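Local structure of glycoside hydrolase family 61 (Trichoderma reesei QM6a, 5O2X) at residues 33-38 / 59-64; 89-94 / 111-116; 138-143 / 232-237. The protein probably cleaves cellulose oxidatively as a copper-dependent lytic polysaccharide monooxygenase of Auxiliary Activity family 9. All coordinates share one frame; numbering follows the deposited sequence. Where two conformers were deposited one is given.

Contact 1. Residues 33-38 / 59-64; sequences GWTAAD and NATNAK. With NAG (2-acetamido-2-deoxy-beta-D-glucopyranose), chain B.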
loop_
_atom_site.group_PDB
_atom_site.type_symbol
_atom_site.label_atom_id
_atom_site.label_comp_id
_atom_site.label_asym_id
_atom_site.label_seq_id
_atom_site.Cartn_x
_atom_site.Cartn_y
_atom_site.Cartn_z
ATOM N N GLY A 33 5.355 9.881 -3.298
ATOM C CA GLY A 33 5.512 8.476 -3.629
ATOM C C GLY A 33 6.946 8.134 -3.937
ATOM O O GLY A 33 7.661 8.927 -4.566
ATOM N N TRP A 34 7.391 6.952 -3.490
ATOM C CA TRP A 34 8.769 6.524 -3.749
ATOM C C TRP A 34 9.020 6.324 -5.245
ATOM O O TRP A 34 8.141 5.969 -6.023
ATOM C CB TRP A 34 9.056 5.251 -2.976
ATOM C CG TRP A 34 9.288 5.487 -1.489
ATOM C CD1 TRP A 34 8.587 6.319 -0.664
ATOM C CD2 TRP A 34 10.359 4.936 -0.720
ATOM N NE1 TRP A 34 9.165 6.308 0.590
ATOM C CE2 TRP A 34 10.273 5.498 0.574
ATOM C CE3 TRP A 34 11.437 4.092 -1.015
ATOM C CZ2 TRP A 34 11.209 5.250 1.569
ATOM C CZ3 TRP A 34 12.349 3.841 -0.008
ATOM C CH2 TRP A 34 12.248 4.421 1.243
ATOM N N THR A 35 10.273 6.563 -5.630
ATOM C CA THR A 35 10.694 6.242 -6.994
ATOM C C THR A 35 10.865 4.739 -7.122
ATOM O O THR A 35 11.472 4.142 -6.245
ATOM C CB THR A 35 12.022 6.943 -7.284
ATOM O OG1 THR A 35 11.815 8.360 -7.149
ATOM C CG2 THR A 35 12.569 6.618 -8.664
ATOM N N ALA A 36 10.306 4.127 -8.148
ATOM C CA ALA A 36 10.426 2.687 -8.331
ATOM C C ALA A 36 10.437 2.367 -9.821
ATOM O O ALA A 36 10.065 3.184 -10.667
ATOM C CB ALA A 36 9.326 1.932 -7.606
ATOM N N ALA A 37 10.852 1.139 -10.120
ATOM C CA ALA A 37 11.148 0.722 -11.486
ATOM C C ALA A 37 10.043 -0.150 -12.102
ATOM O O ALA A 37 10.317 -0.913 -13.036
ATOM C CB ALA A 37 12.506 0.061 -11.556
ATOM N N ASP A 38 8.801 0.032 -11.645
ATOM C CA ASP A 38 7.640 -0.638 -12.229
ATOM C C ASP A 38 7.094 0.085 -13.446
ATOM O O ASP A 38 5.910 0.437 -13.504
ATOM C CB ASP A 38 6.552 -0.885 -11.168
ATOM C CG ASP A 38 6.056 0.361 -10.480
ATOM O OD1 ASP A 38 6.810 1.308 -10.245
ATOM O OD2 ASP A 38 4.820 0.424 -10.080
ATOM N N ASN A 59 13.610 -1.792 -7.093
ATOM C CA ASN A 59 14.698 -0.825 -7.056
ATOM C C ASN A 59 14.287 0.455 -6.366
ATOM O O ASN A 59 14.867 1.497 -6.614
ATOM C CB ASN A 59 15.236 -0.542 -8.470
ATOM C CG ASN A 59 15.852 -1.725 -9.086
ATOM O OD1 ASN A 59 16.084 -2.738 -8.448
ATOM N ND2 ASN A 59 16.187 -1.581 -10.376
ATOM N N ALA A 60 13.333 0.405 -5.410
ATOM C CA ALA A 60 12.752 1.665 -4.977
ATOM C C ALA A 60 13.761 2.506 -4.195
ATOM O O ALA A 60 14.532 1.987 -3.390
ATOM C CB ALA A 60 11.520 1.425 -4.119
ATOM N N THR A 61 13.662 3.807 -4.410
ATOM C CA THR A 61 14.445 4.784 -3.666
ATOM C C THR A 61 13.505 5.823 -3.089
ATOM O O THR A 61 12.406 6.086 -3.603
ATOM C CB THR A 61 15.547 5.421 -4.558
ATOM O OG1 THR A 61 14.954 6.009 -5.712
ATOM C CG2 THR A 61 16.568 4.431 -4.970
ATOM N N ASN A 62 13.959 6.438 -2.016
ATOM C CA ASN A 62 13.095 7.238 -1.171
ATOM C C ASN A 62 12.431 8.367 -1.948
ATOM O O ASN A 62 13.085 9.123 -2.672
ATOM C CB ASN A 62 13.890 7.885 -0.045
ATOM C CG ASN A 62 14.614 6.889 0.837
ATOM O OD1 ASN A 62 15.361 6.036 0.344
ATOM N ND2 ASN A 62 14.422 6.987 2.143
ATOM N N ALA A 63 11.143 8.589 -1.690
ATOM C CA ALA A 63 10.520 9.850 -2.043
ATOM C C ALA A 63 11.270 10.975 -1.341
ATOM O O ALA A 63 11.704 10.816 -0.193
ATOM C CB ALA A 63 9.052 9.867 -1.615
ATOM N N LYS A 64 11.390 12.123 -2.013
ATOM C CA LYS A 64 12.226 13.226 -1.524
ATOM C C LYS A 64 11.421 14.323 -0.842
ATOM O O LYS A 64 11.968 15.360 -0.460
ATOM C CB LYS A 64 13.118 13.784 -2.656
ATOM C CG LYS A 64 14.178 12.811 -3.126
ATOM C CD LYS A 64 15.308 13.478 -3.919
ATOM C CE LYS A 64 16.327 12.474 -4.405
ATOM N NZ LYS A 64 17.349 13.153 -5.265
HETATM C C1 NAG B . 16.903 -2.605 -11.052
HETATM C C2 NAG B . 16.661 -2.554 -12.559
HETATM C C3 NAG B . 17.581 -3.593 -13.214
HETATM C C4 NAG B . 19.018 -3.411 -12.818
HETATM C C5 NAG B . 19.155 -3.348 -11.317
HETATM C C6 NAG B . 20.576 -3.013 -10.808
HETATM C C7 NAG B . 14.489 -2.269 -13.654
HETATM C C8 NAG B . 13.131 -2.861 -13.901
HETATM N N2 NAG B . 15.278 -2.922 -12.843
HETATM O O3 NAG B . 17.459 -3.480 -14.654
HETATM O O4 NAG B . 19.833 -4.463 -13.351
HETATM O O5 NAG B . 18.291 -2.349 -10.806
HETATM O O6 NAG B . 21.129 -1.918 -11.510
HETATM O O7 NAG B . 14.826 -1.227 -14.187
#
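Trp34 turns the flat side of its indole to the backbone of Asn62 and Ala63. Its CG is anti to the carbonyl carbon (chi1 -76°), beside the backbone N. Asn62 CA stands over the middle of the six-membered ring of Trp34, 3.4 Å from the centroid and 7° off the ring normal. This is a CH-pi contact. Ala63 N lies above the same face, nearer the rim. The side chains of Trp34 and Asn62 run side by side and point the same way. The amide of Asn62 is turned by only 26° from the ring plane, and Asn62 CG comes within 3.4 Å of Trp34 CH2. Asn62 ND2 is hydrogen-bonded to the carbonyl oxygens of Cys101 and Val104, which hold the amide in this position. Trp34 NE1 is bonded to Asn179 OD1, and this bond probably limits the rotation of the indole. Two methyls add to the packing. Ala60 CB meets the ring edge at Trp34 CE3 (4.1 Å), while Ala63 CB touches Trp34 CD1 (3.7 Å). An alanine at Trp34 would probably leave Asn62 CA without its aromatic support, open a gap beside Ala63 CB and deprive Asn179 OD1 of its donor.

Next to the indole, Thr35 and Thr61 form an antiparallel hydrogen-bonded pair. Thr35 N reaches Thr61 O at 3.0 Å, and Thr61 N reaches Thr35 O at 2.9 Å. Their side chains cross obliquely, with Thr35 CB 3.5 Å from Thr61 OG1. Asn59 ND2 is joined covalently to C1 of the N-acetylglucosamine, and Ala37 CB packs on the acetyl group of that sugar. The pairing is a single beta bridge between two loops, and residues 59-61 form the Asn-Ala-Thr sequon of an N-glycosylation site.

Contact 2. Residues 89-94 / 111-116; sequences PIVDYL and FFKIDG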
loop_
_atom_site.group_PDB
_atom_site.type_symbol
_atom_site.label_atom_id
_atom_site.label_comp_id
_atom_site.label_asym_id
_atom_site.label_seq_id
_atom_site.Cartn_x
_atom_site.Cartn_y
_atom_site.Cartn_z
ATOM N N PRO A 89 -6.585 -9.421 -2.262
ATOM C CA PRO A 89 -6.694 -8.593 -1.062
ATOM C C PRO A 89 -5.949 -7.272 -1.194
ATOM O O PRO A 89 -5.110 -7.072 -2.081
ATOM C CB PRO A 89 -5.993 -9.475 -0.006
ATOM C CG PRO A 89 -4.917 -10.176 -0.782
ATOM C CD PRO A 89 -5.617 -10.507 -2.104
ATOM N N ILE A 90 -6.266 -6.383 -0.248
ATOM C CA ILE A 90 -5.628 -5.071 -0.146
ATOM C C ILE A 90 -5.217 -4.879 1.310
ATOM O O ILE A 90 -6.011 -5.162 2.231
ATOM C CB ILE A 90 -6.586 -3.943 -0.600
ATOM C CG1 ILE A 90 -6.879 -4.121 -2.091
ATOM C CG2 ILE A 90 -5.971 -2.574 -0.332
ATOM C CD1 ILE A 90 -7.936 -3.182 -2.641
ATOM N N VAL A 91 -3.973 -4.428 1.517
ATOM C CA VAL A 91 -3.444 -4.193 2.859
ATOM C C VAL A 91 -2.699 -2.883 2.876
ATOM O O VAL A 91 -2.203 -2.376 1.868
ATOM C CB VAL A 91 -2.489 -5.358 3.277
ATOM C CG1 VAL A 91 -3.261 -6.646 3.517
ATOM C CG2 VAL A 91 -1.351 -5.560 2.298
ATOM N N ASP A 92 -2.578 -2.333 4.098
ATOM C CA ASP A 92 -1.819 -1.107 4.320
ATOM C C ASP A 92 -1.004 -1.237 5.579
ATOM O O ASP A 92 -1.494 -1.761 6.602
ATOM C CB ASP A 92 -2.723 0.131 4.475
ATOM C CG ASP A 92 -3.409 0.460 3.175
ATOM O OD1 ASP A 92 -2.856 1.224 2.365
ATOM O OD2 ASP A 92 -4.550 -0.059 2.929
ATOM N N TYR A 93 0.219 -0.716 5.519
ATOM C CA TYR A 93 1.140 -0.721 6.636
ATOM C C TYR A 93 1.717 0.674 6.825
ATOM O O TYR A 93 1.793 1.485 5.899
ATOM C CB TYR A 93 2.348 -1.635 6.371
ATOM C CG TYR A 93 2.024 -3.074 6.063
ATOM C CD1 TYR A 93 1.699 -3.485 4.776
ATOM C CD2 TYR A 93 2.103 -4.035 7.051
ATOM C CE1 TYR A 93 1.450 -4.799 4.471
ATOM C CE2 TYR A 93 1.868 -5.379 6.749
ATOM C CZ TYR A 93 1.540 -5.760 5.475
ATOM O OH TYR A 93 1.330 -7.088 5.224
ATOM N N LEU A 94 2.191 0.916 8.061
ATOM C CA LEU A 94 3.048 2.059 8.358
ATOM C C LEU A 94 4.362 1.540 8.925
ATOM O O LEU A 94 4.375 0.511 9.618
ATOM C CB LEU A 94 2.421 3.009 9.368
ATOM C CG LEU A 94 1.173 3.728 8.906
ATOM C CD1 LEU A 94 0.511 4.458 10.041
ATOM C CD2 LEU A 94 1.459 4.729 7.810
ATOM N N PHE A 111 7.315 -2.641 9.529
ATOM C CA PHE A 111 5.955 -2.338 9.131
ATOM C C PHE A 111 4.946 -2.959 10.078
ATOM O O PHE A 111 4.993 -4.162 10.364
ATOM C CB PHE A 111 5.700 -2.879 7.730
ATOM C CG PHE A 111 6.492 -2.172 6.679
ATOM C CD1 PHE A 111 6.087 -0.937 6.194
ATOM C CD2 PHE A 111 7.680 -2.710 6.200
ATOM C CE1 PHE A 111 6.833 -0.244 5.245
ATOM C CE2 PHE A 111 8.438 -2.015 5.272
ATOM C CZ PHE A 111 8.011 -0.799 4.775
ATOM N N PHE A 112 3.983 -2.145 10.534
ATOM C CA PHE A 112 2.811 -2.633 11.252
ATOM C C PHE A 112 1.584 -2.409 10.361
ATOM O O PHE A 112 1.474 -1.408 9.655
ATOM C CB PHE A 112 2.664 -1.993 12.646
ATOM C CG PHE A 112 2.668 -0.484 12.683
ATOM C CD1 PHE A 112 3.876 0.223 12.834
ATOM C CD2 PHE A 112 1.500 0.237 12.626
ATOM C CE1 PHE A 112 3.878 1.578 12.906
ATOM C CE2 PHE A 112 1.512 1.613 12.723
ATOM C CZ PHE A 112 2.697 2.300 12.861
ATOM N N LYS A 113 0.677 -3.392 10.392
ATOM C CA LYS A 113 -0.471 -3.385 9.495
ATOM C C LYS A 113 -1.616 -2.580 10.077
ATOM O O LYS A 113 -2.086 -2.874 11.198
ATOM C CB LYS A 113 -0.907 -4.829 9.227
ATOM C CG LYS A 113 -1.988 -4.931 8.168
ATOM C CD LYS A 113 -2.500 -6.339 7.942
ATOM C CE LYS A 113 -1.553 -7.183 7.099
ATOM N NZ LYS A 113 -1.934 -8.626 7.195
ATOM N N ILE A 114 -2.070 -1.584 9.335
ATOM C CA ILE A 114 -3.194 -0.755 9.776
ATOM C C ILE A 114 -4.529 -1.087 9.120
ATOM O O ILE A 114 -5.550 -0.688 9.675
ATOM C CB ILE A 114 -2.872 0.758 9.677
ATOM C CG1 ILE A 114 -2.639 1.238 8.258
ATOM C CG2 ILE A 114 -1.718 1.102 10.610
ATOM C CD1 ILE A 114 -2.636 2.758 8.128
ATOM N N ASP A 115 -4.552 -1.822 8.012
ATOM C CA ASP A 115 -5.805 -2.366 7.503
ATOM C C ASP A 115 -5.490 -3.561 6.645
ATOM O O ASP A 115 -4.337 -3.842 6.276
ATOM C CB ASP A 115 -6.718 -1.327 6.805
ATOM C CG ASP A 115 -6.437 -1.060 5.347
ATOM O OD1 ASP A 115 -5.317 -1.374 4.900
ATOM O OD2 ASP A 115 -7.341 -0.512 4.666
ATOM N N GLY A 116 -6.547 -4.334 6.333
ATOM C CA GLY A 116 -6.383 -5.485 5.470
ATOM C C GLY A 116 -7.717 -6.132 5.234
ATOM O O GLY A 116 -8.405 -6.528 6.182
#
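Asp92 and Asp115 bring their carboxylates together through different first torsions. Asp92 has CG anti to its carbonyl carbon (chi1 -68°), whereas Asp115 has CG between the backbone N and the carbonyl carbon (chi1 85°). The two acids meet with Asp92 OD2 only 2.5 Å from Asp115 OD1, their planes 49° apart. Asp92 OD1 is hydrogen-bonded to His157 ND1, and Asp115 OD2 accepts a hydrogen bond from Trp140 NE1.

The backbone between them forms a classic beta bulge. Ile114 and Asp115 both face Asp92, whose carbonyl oxygen takes Ile114 N at 2.8 Å and, weakly, Asp115 N at 3.4 Å. Asp92 N returns a bond to Asp115 O. Beyond the bulge Leu94 and Phe112 exchange two backbone bonds as an antiparallel hydrogen-bonded pair. Here the Phe112 ring folds back across the partner strand. Leu94 O lies 3.3 Å above its plane, toward the rim, and Leu94 CB makes a CH-pi contact over the face, 3.6 Å from Phe112 CZ.

Tyr93 and Lys113 occupy the other face of the sheet. Lys113 CG sits over the tyrosine ring, and Lys113 CE is 3.4 Å from Tyr93 OH. The lysine amine then bonds to the carbonyl oxygens of Pro220 and Pro222, and Tyr93 OH pairs with Tyr199 OH.

All of this is buried in strands 90-96 and 110-121. Two acid oxygens so close together imply that one of the pair probably keeps a proton, so the two groups are unlikely to carry two full negative charges.

Contact 3. Residues 138-143 / 232-237; sequences NTWVVK and VAQGSS. With MAN (alpha-D-mannopyranose), chain M; MAN (alpha-D-mannopyranose), chain N; MAN (alpha-D-mannopyranose), chain L.
Gln234 grips Val141 on strand 139-143, an outermost strand of the five-stranded sheet in the beta-sandwich core of this family. The amide of Gln234 takes the place of a missing neighbour strand. Val141 N gives its hydrogen to Gln234 OE1 at 2.9 Å, in the carbonyl plane and on a lone pair. Gln234 NE2 donates to Val141 O at 2.9 Å, almost straight at 173°. The same NE2 also reaches Val232 O, which lies somewhat out of the amide plane. A bend at chi2 (-62°) places CD so that the amide can turn back toward the strand.

The two in-plane bonds with Val141 fix the rotation of the amide, and it stacks on the indole of Trp140 with the planes 20° apart. Gln234 OE1 stands 3.2 Å above that ring plane, toward the rim. Val232 CG2 packs on Val141 CG1 (4.0 Å), the two side chains at about a right angle, and Val232 CG1 packs on Lys143 CB (3.7 Å). A water bridges Val141 O and Val232 N. Another joins Gly235 N to Thr139 OG1, which is also hydrogen-bonded to Asn136 O.

Segment 232-237 is probably part of the predicted linker that proved integral to the catalytic domain. Mannoses are O-linked to Ser236 and Ser237, and the first packs on the strand, its C1 3.6 Å from Thr139 CG2.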
loop_
_atom_site.group_PDB
_atom_site.type_symbol
_atom_site.label_atom_id
_atom_site.label_comp_id
_atom_site.label_asym_id
_atom_site.label_seq_id
_atom_site.Cartn_x
_atom_site.Cartn_y
_atom_site.Cartn_z
ATOM N N ASN A 138 -11.639 2.682 -8.737
ATOM C CA ASN A 138 -10.245 2.358 -8.597
ATOM C C ASN A 138 -9.565 3.030 -7.410
ATOM O O ASN A 138 -8.393 3.386 -7.453
ATOM C CB ASN A 138 -9.436 2.620 -9.901
ATOM C CG ASN A 138 -9.151 1.389 -10.704
ATOM O OD1 ASN A 138 -9.962 0.448 -10.768
ATOM N ND2 ASN A 138 -7.976 1.382 -11.318
ATOM N N THR A 139 -10.329 3.154 -6.303
ATOM C CA THR A 139 -9.793 3.780 -5.113
ATOM C C THR A 139 -9.884 2.846 -3.928
ATOM O O THR A 139 -10.709 1.926 -3.863
ATOM C CB THR A 139 -10.471 5.116 -4.786
ATOM O OG1 THR A 139 -11.838 4.924 -4.397
ATOM C CG2 THR A 139 -10.372 6.088 -5.944
ATOM N N TRP A 140 -9.045 3.155 -2.927
ATOM C CA TRP A 140 -9.071 2.512 -1.602
ATOM C C TRP A 140 -8.861 3.599 -0.597
ATOM O O TRP A 140 -8.034 4.502 -0.815
ATOM C CB TRP A 140 -7.986 1.447 -1.471
ATOM C CG TRP A 140 -8.108 0.624 -0.237
ATOM C CD1 TRP A 140 -7.377 0.728 0.929
ATOM C CD2 TRP A 140 -9.079 -0.393 0.004
ATOM N NE1 TRP A 140 -7.815 -0.174 1.848
ATOM C CE2 TRP A 140 -8.868 -0.879 1.331
ATOM C CE3 TRP A 140 -10.105 -0.957 -0.761
ATOM C CZ2 TRP A 140 -9.642 -1.909 1.887
ATOM C CZ3 TRP A 140 -10.847 -1.972 -0.224
ATOM C CH2 TRP A 140 -10.641 -2.423 1.087
ATOM N N VAL A 141 -9.559 3.523 0.554
ATOM C CA VAL A 141 -9.440 4.490 1.643
ATOM C C VAL A 141 -8.875 3.815 2.868
ATOM O O VAL A 141 -9.383 2.775 3.288
ATOM C CB VAL A 141 -10.816 5.109 1.969
ATOM C CG1 VAL A 141 -10.717 6.078 3.151
ATOM C CG2 VAL A 141 -11.338 5.832 0.735
ATOM N N VAL A 142 -7.830 4.423 3.463
ATOM C CA VAL A 142 -7.279 3.977 4.764
ATOM C C VAL A 142 -7.352 5.152 5.720
ATOM O O VAL A 142 -7.192 6.294 5.324
ATOM C CB VAL A 142 -5.837 3.403 4.594
ATOM C CG1 VAL A 142 -4.828 4.509 4.347
ATOM C CG2 VAL A 142 -5.436 2.520 5.772
ATOM N N LYS A 143 -7.523 4.837 6.999
ATOM C CA LYS A 143 -7.505 5.834 8.051
ATOM C C LYS A 143 -6.226 5.749 8.867
ATOM O O LYS A 143 -5.866 4.666 9.352
ATOM C CB LYS A 143 -8.737 5.679 8.933
ATOM C CG LYS A 143 -8.728 6.633 10.111
ATOM C CD LYS A 143 -10.042 6.603 10.885
ATOM C CE LYS A 143 -9.883 7.114 12.314
ATOM N NZ LYS A 143 -11.135 6.959 13.129
ATOM N N VAL A 232 -11.929 0.799 7.049
ATOM C CA VAL A 232 -12.930 1.842 7.260
ATOM C C VAL A 232 -13.850 1.914 6.036
ATOM O O VAL A 232 -13.580 1.305 4.992
ATOM C CB VAL A 232 -12.304 3.211 7.552
ATOM C CG1 VAL A 232 -11.522 3.172 8.858
ATOM C CG2 VAL A 232 -11.441 3.755 6.378
ATOM N N ALA A 233 -14.972 2.596 6.181
ATOM C CA ALA A 233 -15.967 2.599 5.122
ATOM C C ALA A 233 -15.343 3.125 3.814
ATOM O O ALA A 233 -14.787 4.225 3.755
ATOM C CB ALA A 233 -17.171 3.431 5.493
ATOM N N GLN A 234 -15.466 2.313 2.770
ATOM C CA GLN A 234 -14.942 2.648 1.444
ATOM C C GLN A 234 -15.912 3.538 0.674
ATOM O O GLN A 234 -17.107 3.495 0.878
ATOM C CB GLN A 234 -14.675 1.388 0.647
ATOM C CG GLN A 234 -13.644 0.485 1.332
ATOM C CD GLN A 234 -12.306 1.173 1.452
ATOM O OE1 GLN A 234 -11.734 1.637 0.435
ATOM N NE2 GLN A 234 -11.820 1.332 2.658
ATOM N N GLY A 235 -15.368 4.315 -0.243
ATOM C CA GLY A 235 -16.124 5.210 -1.095
ATOM C C GLY A 235 -15.226 6.329 -1.555
ATOM O O GLY A 235 -14.489 6.913 -0.786
ATOM N N SER A 236 -15.277 6.615 -2.856
ATOM C CA SER A 236 -14.400 7.631 -3.439
ATOM C C SER A 236 -14.911 9.012 -3.097
ATOM O O SER A 236 -16.105 9.239 -2.960
ATOM C CB SER A 236 -14.397 7.421 -4.934
ATOM O OG SER A 236 -13.476 8.379 -5.479
ATOM N N SER A 237 -13.991 9.959 -2.983
ATOM C CA SER A 237 -14.368 11.365 -2.884
ATOM C C SER A 237 -13.367 12.171 -3.681
ATOM O O SER A 237 -12.229 11.756 -3.906
ATOM C CB SER A 237 -14.445 11.837 -1.447
ATOM O OG SER A 237 -13.157 11.956 -0.936
HETATM C C1 MAN M . -13.206 8.138 -6.861
HETATM C C2 MAN M . -12.176 9.151 -7.272
HETATM C C3 MAN M . -12.749 10.551 -7.270
HETATM C C4 MAN M . -14.031 10.635 -8.059
HETATM C C5 MAN M . -14.987 9.528 -7.632
HETATM C C6 MAN M . -16.209 9.442 -8.513
HETATM O O2 MAN M . -11.743 8.798 -8.589
HETATM O O3 MAN M . -11.797 11.486 -7.799
HETATM O O4 MAN M . -14.640 11.911 -7.814
HETATM O O5 MAN M . -14.370 8.245 -7.646
HETATM O O6 MAN M . -17.157 8.516 -7.978
HETATM C C1 MAN N . -13.139 12.386 0.434
HETATM C C2 MAN N . -11.791 13.026 0.724
HETATM C C3 MAN N . -10.686 11.945 0.721
HETATM C C4 MAN N . -11.053 10.858 1.707
HETATM C C5 MAN N . -12.412 10.290 1.311
HETATM C C6 MAN N . -12.913 9.249 2.269
HETATM O O2 MAN N . -11.798 13.681 1.977
HETATM O O3 MAN N . -9.437 12.556 1.030
HETATM O O4 MAN N . -10.053 9.850 1.673
HETATM O O5 MAN N . -13.402 11.301 1.300
HETATM O O6 MAN N . -12.872 9.747 3.632
HETATM C C1 MAN L . -14.042 -1.880 5.316
HETATM C C2 MAN L . -15.306 -2.304 6.047
HETATM C C3 MAN L . -15.722 -3.716 5.667
HETATM C C4 MAN L . -15.873 -3.844 4.162
HETATM C C5 MAN L . -14.571 -3.383 3.495
HETATM C C6 MAN L . -14.696 -3.330 1.989
HETATM O O2 MAN L . -16.343 -1.364 5.756
HETATM O O3 MAN L . -16.946 -4.087 6.333
HETATM O O4 MAN L . -16.099 -5.180 3.749
HETATM O O5 MAN L . -14.219 -2.056 3.916
HETATM O O6 MAN L . -15.759 -2.463 1.556
HETATM O O HOH W 1 -12.715 1.206 -2.129
HETATM O O HOH W 2 -13.073 4.053 -1.939
HETATM O O HOH W 3 -9.497 0.915 5.384
#

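The contacts follow one another along the chain. Contact 1 closes before contact 2 opens, and contact 2 closes before contact 3 opens; the second segment of contact 3 comes late in the chain. Contact 1 joins two loops on either side of helix 53-56, and its centre is about 19 Å from that of contact 2 and about 24 Å from that of contact 3. Contacts 1 and 3 lie on opposite sides of the chain's centre. Contacts 2 and 3 touch, with centres about 14 Å apart. Contact 2 lies in the seven-stranded sheet; of contact 3 only strand 139-143 lies in the five-stranded sheet. Ile114 against Val142 joins the two. Segment 232-237 is thereby connected to the buried centre.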